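Local coordinates for protein pyruvate kinase (Cryptosporidium parvum, PDB 4DRS) that probably catalyses the last step of glycolysis, transferring the phosphoryl group of phosphoenolpyruvate to ADP to give pyruvate and ATP, at residues His85-Leu89 and Phe224-Leu230; Ile115-Leu120 and Ile195-Met201; Glu127-Gly131 and Lys188-Thr194. One frame throughout, in Å; residues are numbered along the deposited sequence.

Contact 1: His85-Leu89 and Phe224-Leu230; sequences HFKTL and FALKYNL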
loop_
_atom_site.group_PDB
_atom_site.type_symbol
_atom_site.label_atom_id
_atom_site.label_comp_id
_atom_site.label_asym_id
_atom_site.label_seq_id
_atom_site.Cartn_x
_atom_site.Cartn_y
_atom_site.Cartn_z
ATOM N N HIS A 85 -45.681 24.985 16.550
ATOM C CA HIS A 85 -44.268 24.716 16.823
ATOM C C HIS A 85 -44.011 24.483 18.285
ATOM O O HIS A 85 -43.297 23.545 18.652
ATOM C CB HIS A 85 -43.386 25.854 16.310
ATOM C CG HIS A 85 -43.442 26.050 14.811
ATOM N ND1 HIS A 85 -43.447 27.273 14.239
ATOM C CD2 HIS A 85 -43.510 25.129 13.765
ATOM C CE1 HIS A 85 -43.507 27.143 12.901
ATOM N NE2 HIS A 85 -43.551 25.831 12.612
ATOM N N PHE A 86 -44.607 25.330 19.126
ATOM C CA PHE A 86 -44.444 25.245 20.577
ATOM C C PHE A 86 -45.016 23.947 21.162
ATOM O O PHE A 86 -44.372 23.309 22.000
ATOM C CB PHE A 86 -45.049 26.473 21.271
ATOM C CG PHE A 86 -44.807 26.511 22.753
ATOM C CD1 PHE A 86 -43.574 26.910 23.261
ATOM C CD2 PHE A 86 -45.810 26.142 23.645
ATOM C CE1 PHE A 86 -43.344 26.938 24.630
ATOM C CE2 PHE A 86 -45.586 26.164 25.016
ATOM C CZ PHE A 86 -44.351 26.563 25.509
ATOM N N LYS A 87 -46.214 23.567 20.720
ATOM C CA LYS A 87 -46.841 22.311 21.142
ATOM C C LYS A 87 -45.966 21.118 20.763
ATOM O O LYS A 87 -45.719 20.233 21.591
ATOM C CB LYS A 87 -48.233 22.144 20.520
ATOM C CG LYS A 87 -49.318 23.028 21.114
ATOM C CD LYS A 87 -50.670 22.750 20.461
ATOM C CE LYS A 87 -51.740 23.720 20.938
ATOM N NZ LYS A 87 -53.040 23.477 20.252
ATOM N N THR A 88 -45.506 21.109 19.510
ATOM C CA THR A 88 -44.613 20.071 19.003
ATOM C C THR A 88 -43.374 19.932 19.901
ATOM O O THR A 88 -42.983 18.826 20.276
ATOM C CB THR A 88 -44.180 20.365 17.546
ATOM O OG1 THR A 88 -45.336 20.543 16.720
ATOM C CG2 THR A 88 -43.349 19.221 16.986
ATOM N N LEU A 89 -42.779 21.069 20.246
ATOM C CA LEU A 89 -41.608 21.109 21.106
ATOM C C LEU A 89 -41.874 20.476 22.473
ATOM O O LEU A 89 -41.053 19.706 22.974
ATOM C CB LEU A 89 -41.126 22.554 21.270
ATOM C CG LEU A 89 -39.926 22.819 22.182
ATOM C CD1 LEU A 89 -38.684 22.082 21.705
ATOM C CD2 LEU A 89 -39.664 24.312 22.250
ATOM N N PHE A 224 -37.260 31.542 19.260
ATOM C CA PHE A 224 -37.616 30.135 19.393
ATOM C C PHE A 224 -36.402 29.259 19.714
ATOM O O PHE A 224 -36.341 28.663 20.790
ATOM C CB PHE A 224 -38.375 29.631 18.163
ATOM C CG PHE A 224 -39.203 28.413 18.431
ATOM C CD1 PHE A 224 -40.571 28.527 18.667
ATOM C CD2 PHE A 224 -38.619 27.149 18.466
ATOM C CE1 PHE A 224 -41.341 27.402 18.924
ATOM C CE2 PHE A 224 -39.387 26.021 18.722
ATOM C CZ PHE A 224 -40.750 26.147 18.948
ATOM N N ALA A 225 -35.440 29.202 18.791
ATOM C CA ALA A 225 -34.226 28.391 18.966
ATOM C C ALA A 225 -33.416 28.779 20.203
ATOM O O ALA A 225 -33.072 27.925 21.015
ATOM C CB ALA A 225 -33.357 28.445 17.717
ATOM N N LEU A 226 -33.120 30.065 20.356
ATOM C CA LEU A 226 -32.367 30.513 21.517
ATOM C C LEU A 226 -33.249 30.531 22.756
ATOM O O LEU A 226 -32.850 30.038 23.817
ATOM C CB LEU A 226 -31.733 31.882 21.269
ATOM C CG LEU A 226 -30.667 31.939 20.166
ATOM C CD1 LEU A 226 -30.087 33.339 20.042
ATOM C CD2 LEU A 226 -29.564 30.918 20.427
ATOM N N LYS A 227 -34.453 31.081 22.604
ATOM C CA LYS A 227 -35.396 31.222 23.706
ATOM C C LYS A 227 -35.691 29.882 24.379
ATOM O O LYS A 227 -35.624 29.773 25.604
ATOM C CB LYS A 227 -36.692 31.882 23.219
ATOM C CG LYS A 227 -37.662 32.239 24.336
ATOM C CD LYS A 227 -38.950 32.841 23.795
ATOM C CE LYS A 227 -39.978 32.994 24.905
ATOM N NZ LYS A 227 -41.126 33.854 24.501
ATOM N N TYR A 228 -35.995 28.865 23.580
ATOM C CA TYR A 228 -36.338 27.552 24.120
ATOM C C TYR A 228 -35.165 26.572 24.163
ATOM O O TYR A 228 -35.365 25.374 24.381
ATOM C CB TYR A 228 -37.533 26.952 23.372
ATOM C CG TYR A 228 -38.758 27.836 23.405
ATOM C CD1 TYR A 228 -39.242 28.341 24.614
ATOM C CD2 TYR A 228 -39.426 28.176 22.233
ATOM C CE1 TYR A 228 -40.359 29.159 24.652
ATOM C CE2 TYR A 228 -40.546 28.993 22.259
ATOM C CZ TYR A 228 -41.007 29.479 23.470
ATOM O OH TYR A 228 -42.113 30.290 23.506
ATOM N N ASN A 229 -33.951 27.083 23.961
ATOM C CA ASN A 229 -32.734 26.289 24.145
ATOM C C ASN A 229 -32.639 25.067 23.202
ATOM O O ASN A 229 -32.365 23.946 23.637
ATOM C CB ASN A 229 -32.620 25.865 25.620
ATOM C CG ASN A 229 -31.230 25.395 25.997
ATOM O OD1 ASN A 229 -30.251 25.713 25.328
ATOM N ND2 ASN A 229 -31.139 24.637 27.085
ATOM N N LEU A 230 -32.879 25.291 21.913
ATOM C CA LEU A 230 -32.745 24.233 20.915
ATOM C C LEU A 230 -31.270 23.903 20.634
ATOM O O LEU A 230 -30.374 24.620 21.070
ATOM C CB LEU A 230 -33.514 24.586 19.630
ATOM C CG LEU A 230 -34.998 24.173 19.580
ATOM C CD1 LEU A 230 -35.830 24.870 20.647
ATOM C CD2 LEU A 230 -35.597 24.422 18.204
#

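Contact 2: Ile115-Leu120 and Ile195-Met201; sequences IRTGML and IGERKNM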
loop_
_atom_site.group_PDB
_atom_site.type_symbol
_atom_site.label_atom_id
_atom_site.label_comp_id
_atom_site.label_asym_id
_atom_site.label_seq_id
_atom_site.Cartn_x
_atom_site.Cartn_y
_atom_site.Cartn_z
ATOM N N ILE A 115 -40.059 31.482 -1.980
ATOM C CA ILE A 115 -41.243 32.119 -2.545
ATOM C C ILE A 115 -42.386 31.109 -2.537
ATOM O O ILE A 115 -42.244 29.994 -3.048
ATOM C CB ILE A 115 -41.002 32.616 -3.991
ATOM C CG1 ILE A 115 -39.741 33.486 -4.067
ATOM C CG2 ILE A 115 -42.215 33.386 -4.500
ATOM C CD1 ILE A 115 -39.137 33.578 -5.454
ATOM N N ARG A 116 -43.512 31.498 -1.949
ATOM C CA ARG A 116 -44.681 30.625 -1.916
ATOM C C ARG A 116 -45.923 31.297 -2.497
ATOM O O ARG A 116 -46.010 32.529 -2.546
ATOM C CB ARG A 116 -44.944 30.107 -0.493
ATOM C CG ARG A 116 -43.921 29.085 -0.014
ATOM C CD ARG A 116 -44.475 28.192 1.087
ATOM N NE ARG A 116 -43.488 27.220 1.565
ATOM C CZ ARG A 116 -43.247 26.035 1.005
ATOM N NH1 ARG A 116 -43.915 25.644 -0.073
ATOM N NH2 ARG A 116 -42.328 25.233 1.526
ATOM N N THR A 117 -46.865 30.476 -2.954
ATOM C CA THR A 117 -48.152 30.970 -3.447
ATOM C C THR A 117 -49.111 31.208 -2.278
ATOM O O THR A 117 -48.847 30.776 -1.155
ATOM C CB THR A 117 -48.787 30.007 -4.476
ATOM O OG1 THR A 117 -48.855 28.685 -3.928
ATOM C CG2 THR A 117 -47.969 29.973 -5.755
ATOM N N GLY A 118 -50.212 31.906 -2.547
ATOM C CA GLY A 118 -51.193 32.233 -1.514
ATOM C C GLY A 118 -52.269 31.180 -1.337
ATOM O O GLY A 118 -52.144 30.057 -1.835
ATOM N N MET A 119 -53.326 31.550 -0.619
ATOM C CA MET A 119 -54.464 30.664 -0.384
ATOM C C MET A 119 -55.385 30.641 -1.602
ATOM O O MET A 119 -55.546 31.656 -2.284
ATOM C CB MET A 119 -55.241 31.104 0.862
ATOM C CG MET A 119 -54.423 31.108 2.146
ATOM S SD MET A 119 -53.961 29.460 2.721
ATOM C CE MET A 119 -55.480 28.938 3.517
ATOM N N LEU A 120 -55.984 29.481 -1.865
ATOM C CA LEU A 120 -56.839 29.299 -3.039
ATOM C C LEU A 120 -58.320 29.598 -2.767
ATOM O O LEU A 120 -58.674 30.092 -1.692
ATOM C CB LEU A 120 -56.653 27.896 -3.640
ATOM C CG LEU A 120 -55.308 27.575 -4.312
ATOM C CD1 LEU A 120 -55.229 26.105 -4.693
ATOM C CD2 LEU A 120 -55.049 28.451 -5.531
ATOM N N ILE A 195 -52.146 21.777 -8.994
ATOM C CA ILE A 195 -51.393 22.283 -7.832
ATOM C C ILE A 195 -52.302 22.742 -6.684
ATOM O O ILE A 195 -53.475 23.054 -6.898
ATOM C CB ILE A 195 -50.446 23.452 -8.208
ATOM C CG1 ILE A 195 -51.208 24.561 -8.949
ATOM C CG2 ILE A 195 -49.252 22.953 -9.016
ATOM C CD1 ILE A 195 -50.632 25.947 -8.750
ATOM N N GLY A 196 -51.746 22.791 -5.474
ATOM C CA GLY A 196 -52.481 23.243 -4.290
ATOM C C GLY A 196 -52.064 24.614 -3.783
ATOM O O GLY A 196 -51.599 25.461 -4.551
ATOM N N GLU A 197 -52.242 24.827 -2.479
ATOM C CA GLU A 197 -51.904 26.093 -1.825
ATOM C C GLU A 197 -50.468 26.068 -1.305
ATOM O O GLU A 197 -49.838 25.005 -1.264
ATOM C CB GLU A 197 -52.859 26.368 -0.658
ATOM C CG GLU A 197 -54.336 26.392 -1.027
ATOM C CD GLU A 197 -55.245 26.724 0.146
ATOM O OE1 GLU A 197 -56.356 27.240 -0.098
ATOM O OE2 GLU A 197 -54.857 26.473 1.308
ATOM N N ARG A 198 -49.961 27.240 -0.914
ATOM C CA ARG A 198 -48.628 27.385 -0.312
ATOM C C ARG A 198 -47.529 26.659 -1.089
ATOM O O ARG A 198 -46.556 26.183 -0.501
ATOM C CB ARG A 198 -48.628 26.874 1.133
ATOM C CG ARG A 198 -49.359 27.732 2.151
ATOM C CD ARG A 198 -49.265 27.051 3.507
ATOM N NE ARG A 198 -49.900 27.811 4.583
ATOM C CZ ARG A 198 -49.281 28.724 5.330
ATOM N NH1 ARG A 198 -47.997 29.015 5.126
ATOM N NH2 ARG A 198 -49.951 29.354 6.287
ATOM N N LYS A 199 -47.692 26.563 -2.405
ATOM C CA LYS A 199 -46.744 25.823 -3.227
ATOM C C LYS A 199 -45.472 26.619 -3.503
ATOM O O LYS A 199 -45.484 27.852 -3.502
ATOM C CB LYS A 199 -47.397 25.358 -4.533
ATOM C CG LYS A 199 -48.328 24.165 -4.370
ATOM C CD LYS A 199 -47.580 22.928 -3.893
ATOM C CE LYS A 199 -48.518 21.749 -3.704
ATOM N NZ LYS A 199 -47.802 20.566 -3.153
ATOM N N ASN A 200 -44.381 25.890 -3.726
ATOM C CA ASN A 200 -43.080 26.467 -4.063
ATOM C C ASN A 200 -43.142 27.283 -5.353
ATOM O O ASN A 200 -43.989 27.034 -6.212
ATOM C CB ASN A 200 -42.039 25.354 -4.215
ATOM C CG ASN A 200 -42.155 24.291 -3.135
ATOM O OD1 ASN A 200 -41.766 24.511 -1.987
ATOM N ND2 ASN A 200 -42.689 23.129 -3.501
ATOM N N MET A 201 -42.250 28.261 -5.479
ATOM C CA MET A 201 -42.138 29.040 -6.709
ATOM C C MET A 201 -40.672 29.270 -7.053
ATOM O O MET A 201 -39.845 29.479 -6.166
ATOM C CB MET A 201 -42.884 30.372 -6.590
ATOM C CG MET A 201 -43.531 30.829 -7.889
ATOM S SD MET A 201 -44.631 32.252 -7.717
ATOM C CE MET A 201 -43.521 33.582 -8.175
HETATM O O HOH W 1 -42.482 22.685 0.120
#

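Contact 3: Glu127-Gly131 and Lys188-Thr194; sequences ELKAG and KVLNSVT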
loop_
_atom_site.group_PDB
_atom_site.type_symbol
_atom_site.label_atom_id
_atom_site.label_comp_id
_atom_site.label_asym_id
_atom_site.label_seq_id
_atom_site.Cartn_x
_atom_site.Cartn_y
_atom_site.Cartn_z
ATOM N N GLU A 127 -56.798 23.350 -10.542
ATOM C CA GLU A 127 -56.013 22.873 -11.684
ATOM C C GLU A 127 -55.981 23.911 -12.802
ATOM O O GLU A 127 -56.875 24.757 -12.899
ATOM C CB GLU A 127 -56.604 21.573 -12.235
ATOM C CG GLU A 127 -56.835 20.481 -11.203
ATOM C CD GLU A 127 -57.347 19.194 -11.820
ATOM O OE1 GLU A 127 -58.421 19.219 -12.464
ATOM O OE2 GLU A 127 -56.678 18.152 -11.656
ATOM N N LEU A 128 -54.959 23.831 -13.654
ATOM C CA LEU A 128 -54.820 24.751 -14.785
ATOM C C LEU A 128 -54.565 24.030 -16.110
ATOM O O LEU A 128 -54.034 22.917 -16.134
ATOM C CB LEU A 128 -53.716 25.787 -14.517
ATOM C CG LEU A 128 -53.842 26.733 -13.313
ATOM C CD1 LEU A 128 -52.718 27.750 -13.335
ATOM C CD2 LEU A 128 -55.180 27.455 -13.275
ATOM N N LYS A 129 -54.956 24.683 -17.203
ATOM C CA LYS A 129 -54.794 24.146 -18.553
ATOM C C LYS A 129 -53.902 25.062 -19.395
ATOM O O LYS A 129 -54.023 26.286 -19.333
ATOM C CB LYS A 129 -56.163 23.964 -19.219
ATOM C CG LYS A 129 -56.147 23.154 -20.507
ATOM C CD LYS A 129 -57.523 23.108 -21.151
ATOM C CE LYS A 129 -57.489 22.347 -22.468
ATOM N NZ LYS A 129 -58.823 22.327 -23.128
ATOM N N ALA A 130 -53.010 24.454 -20.178
ATOM C CA ALA A 130 -52.096 25.185 -21.058
ATOM C C ALA A 130 -52.835 26.103 -22.028
ATOM O O ALA A 130 -53.875 25.730 -22.575
ATOM C CB ALA A 130 -51.212 24.211 -21.822
ATOM N N GLY A 131 -52.298 27.305 -22.226
ATOM C CA GLY A 131 -52.899 28.284 -23.130
ATOM C C GLY A 131 -53.565 29.454 -22.426
ATOM O O GLY A 131 -53.531 30.582 -22.925
ATOM N N LYS A 188 -48.388 32.966 -19.151
ATOM C CA LYS A 188 -49.085 32.049 -20.043
ATOM C C LYS A 188 -48.763 30.616 -19.632
ATOM O O LYS A 188 -47.611 30.180 -19.724
ATOM C CB LYS A 188 -48.676 32.299 -21.497
ATOM C CG LYS A 188 -49.526 31.567 -22.527
ATOM C CD LYS A 188 -49.001 31.771 -23.943
ATOM C CE LYS A 188 -47.733 30.967 -24.199
ATOM N NZ LYS A 188 -47.214 31.185 -25.578
ATOM N N VAL A 189 -49.790 29.902 -19.169
ATOM C CA VAL A 189 -49.651 28.507 -18.739
ATOM C C VAL A 189 -49.161 27.648 -19.904
ATOM O O VAL A 189 -49.820 27.558 -20.943
ATOM C CB VAL A 189 -50.974 27.951 -18.161
ATOM C CG1 VAL A 189 -50.831 26.480 -17.793
ATOM C CG2 VAL A 189 -51.404 28.757 -16.943
ATOM N N LEU A 190 -47.993 27.038 -19.724
ATOM C CA LEU A 190 -47.340 26.275 -20.788
ATOM C C LEU A 190 -47.743 24.802 -20.790
ATOM O O LEU A 190 -47.907 24.204 -21.854
ATOM C CB LEU A 190 -45.813 26.408 -20.698
ATOM C CG LEU A 190 -45.200 27.815 -20.732
ATOM C CD1 LEU A 190 -43.757 27.792 -20.250
ATOM C CD2 LEU A 190 -45.302 28.454 -22.111
ATOM N N ASN A 191 -47.888 24.222 -19.599
ATOM C CA ASN A 191 -48.253 22.810 -19.460
ATOM C C ASN A 191 -49.338 22.580 -18.407
ATOM O O ASN A 191 -49.240 23.081 -17.282
ATOM C CB ASN A 191 -47.016 21.954 -19.166
ATOM C CG ASN A 191 -46.002 21.977 -20.300
ATOM O OD1 ASN A 191 -45.337 22.988 -20.540
ATOM N ND2 ASN A 191 -45.873 20.855 -20.998
ATOM N N SER A 192 -50.362 21.814 -18.785
ATOM C CA SER A 192 -51.541 21.577 -17.946
ATOM C C SER A 192 -51.262 20.607 -16.796
ATOM O O SER A 192 -51.061 19.410 -17.024
ATOM C CB SER A 192 -52.699 21.044 -18.797
ATOM O OG SER A 192 -52.828 21.768 -20.007
ATOM N N VAL A 193 -51.256 21.131 -15.568
ATOM C CA VAL A 193 -50.991 20.333 -14.357
ATOM C C VAL A 193 -51.881 20.799 -13.187
ATOM O O VAL A 193 -52.560 21.825 -13.282
ATOM C CB VAL A 193 -49.487 20.368 -13.955
ATOM C CG1 VAL A 193 -49.208 19.471 -12.756
ATOM C CG2 VAL A 193 -48.594 19.939 -15.111
ATOM N N THR A 194 -51.872 20.029 -12.098
ATOM C CA THR A 194 -52.653 20.328 -10.893
ATOM C C THR A 194 -51.766 20.706 -9.694
ATOM O O THR A 194 -50.765 20.040 -9.418
ATOM C CB THR A 194 -53.585 19.148 -10.522
ATOM O OG1 THR A 194 -54.162 19.370 -9.229
ATOM C CG2 THR A 194 -52.837 17.811 -10.524
#

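Contact 1: His85-Leu89 and Phe224-Leu230
Apolar side chains pack helix 82-97 against the C-terminal end of helix 215-226 in this buried contact, on the outside of the eight-stranded parallel barrel. His85, Phe86 and Leu89 present one side of their helix, and Phe224, Tyr228 and Leu230 meet it, together burying 261 Å². Leu89 sits in the middle: its CD2 lies 3.6 Å from Tyr228 CB and 3.9 Å from Phe224 CE2, while its CD1 comes within 4.1 Å of Leu230 CD1. The Phe224 ring lies against the first helix and meets its backbone with its edge, CZ lying 3.7 Å from His85 O and CE1 3.9 Å from Phe86 N. That carbonyl already accepts the helical bond from Leu89 N (3.0 Å to His85 O). Farther from the barrel, the Phe86 and Tyr228 rings meet obliquely, centroids 5.2 Å apart and planes at 55°, with Phe86 CD1 3.6 Å from Tyr228 CZ. The imidazole of His85 turns away to stack on Phe77, and its NE2 hydrogen-bonds to His79 O. Beneath the pair, Leu89 reaches Ile106 while Phe224 and Leu230 reach Leu108, both on strand 105-109.

The second helix finishes within the contact. Asn229, at positive phi, is the C-prime residue of a Schellman motif, in which Leu230 N bonds to Ala225 O (2.8 Å) and Asn229 N to Leu226 O (3.2 Å); the reversal turns the chain toward strand 232-235 and lets Leu230 join the apolar cluster. Here the helices after the second and before the fourth strand pack side by side on the closed eight-stranded parallel barrel, as in the TIM-barrel domain of pyruvate kinases.

Contact 2: Ile115-Leu120 and Ile195-Met201
Two irregular loop segments run side by side where the chain passes from the TIM barrel into the small beta-rich B domain of pyruvate kinase and where it prepares to return. Ile115 begins the pairing: its O accepts a weak bond from Met201 N (3.0 Å), and its CG2 packs 3.7 Å from Met201 CB. Arg116 follows, in a single backbone bridge with Asn200, and its CA makes a CH···O contact with Lys199 O (3.3 Å). Its side chain folds over the other segment, so that NH1 donates to Arg198 O at 2.7 Å, while NE forms a salt bridge with Glu114. Arg116 is one of the ADP-binding residues, and its side chain lies close to His79 of the same site; ADP is absent from this chain, and the bonds to Arg198 O and Glu114 are consistent with a guanidinium held ready at that site.

Thr117 is held twice by Lys199: Thr117 N donates to Lys199 O (3.0 Å), and Lys199 N donates to Thr117 OG1 (2.9 Å). Arg198, with positive phi, bends the opposing backbone here, and its CA touches Thr117 O at 3.5 Å. Gly118 carries the chain past this bend, its O 3.9 Å from Glu197 CB. Beyond it, Met119 CE lies 3.4 Å from Glu197 OE2. Leu120 N takes Glu197 OE1 as acceptor (2.9 Å), a side chain standing in for a backbone partner, and Leu120 CD1 packs 3.6 Å from Gly196 C. Back at the Arg116 end, one water bridges the two segments, accepting from Arg116 NH2 at 2.9 Å and donating to Asn200 OD1 at 2.9 Å.

Contact 3: Glu127-Gly131 and Lys188-Thr194
Three hydrogen bonds stitch these exposed segments together, and all three donors are backbone amides of 127-131. Leu128 N points almost straight at Val193 O (3.1 Å, 171°), next to the antiparallel, non-hydrogen-bonded pair of Glu127 and Thr194, whose CA atoms are 4.3 Å apart. Ala130 N then finds a side chain: Ser192 OG accepts at 2.7 Å and 175°, so the hydroxyl takes the place of a main-chain carbonyl. Gly131 N returns to the backbone, donating to Val189 O at 2.8 Å. The amide skipped in this series, Lys129 N, is satisfied outside the pair by the side chain of Gln132 through its OE1. Two carbonyls also receive CH···O contacts: Ser192 CA lies 3.4 Å from Leu128 O, and Ala130 CA 3.3 Å from Val189 O, which thus serves two successive residues. Gly131 has a phi of 107°, at which a CB would collide with the carbonyl of Ala130.

Apolar packing lies below this polar seam. Leu128 CD1 approaches Val189 CG2 at 4.0 Å, and both side chains rest on Leu173 and Leu134, in strands 173-180 and 133-137. The chain between Lys188 and Thr194 links strands 184-188 and 194-195. Such irregular antiparallel pairing of connecting loops, over a buried leucine and valine, belongs to the small beta-rich B domain familiar from pyruvate kinases.

From the N terminus, the chain first lays down the early barrel strands and helix 82-97, the first partner of contact 1. After strand 105-109 it leaves the barrel through 115-120 and soon reaches 127-131. The strands that follow bring it back to 188-194, closing contact 3, the innermost loop; without a break it runs on into 195-201 and closes contact 2 around it. Helix 215-226 then rejoins the barrel, and contact 1 encloses both others. The loops therefore nest and none cross. Contacts 2 and 3 tie together the excursion, their centres 15 Å apart, whereas contact 1, centred 26 Å from contact 2, joins the barrel helices flanking it.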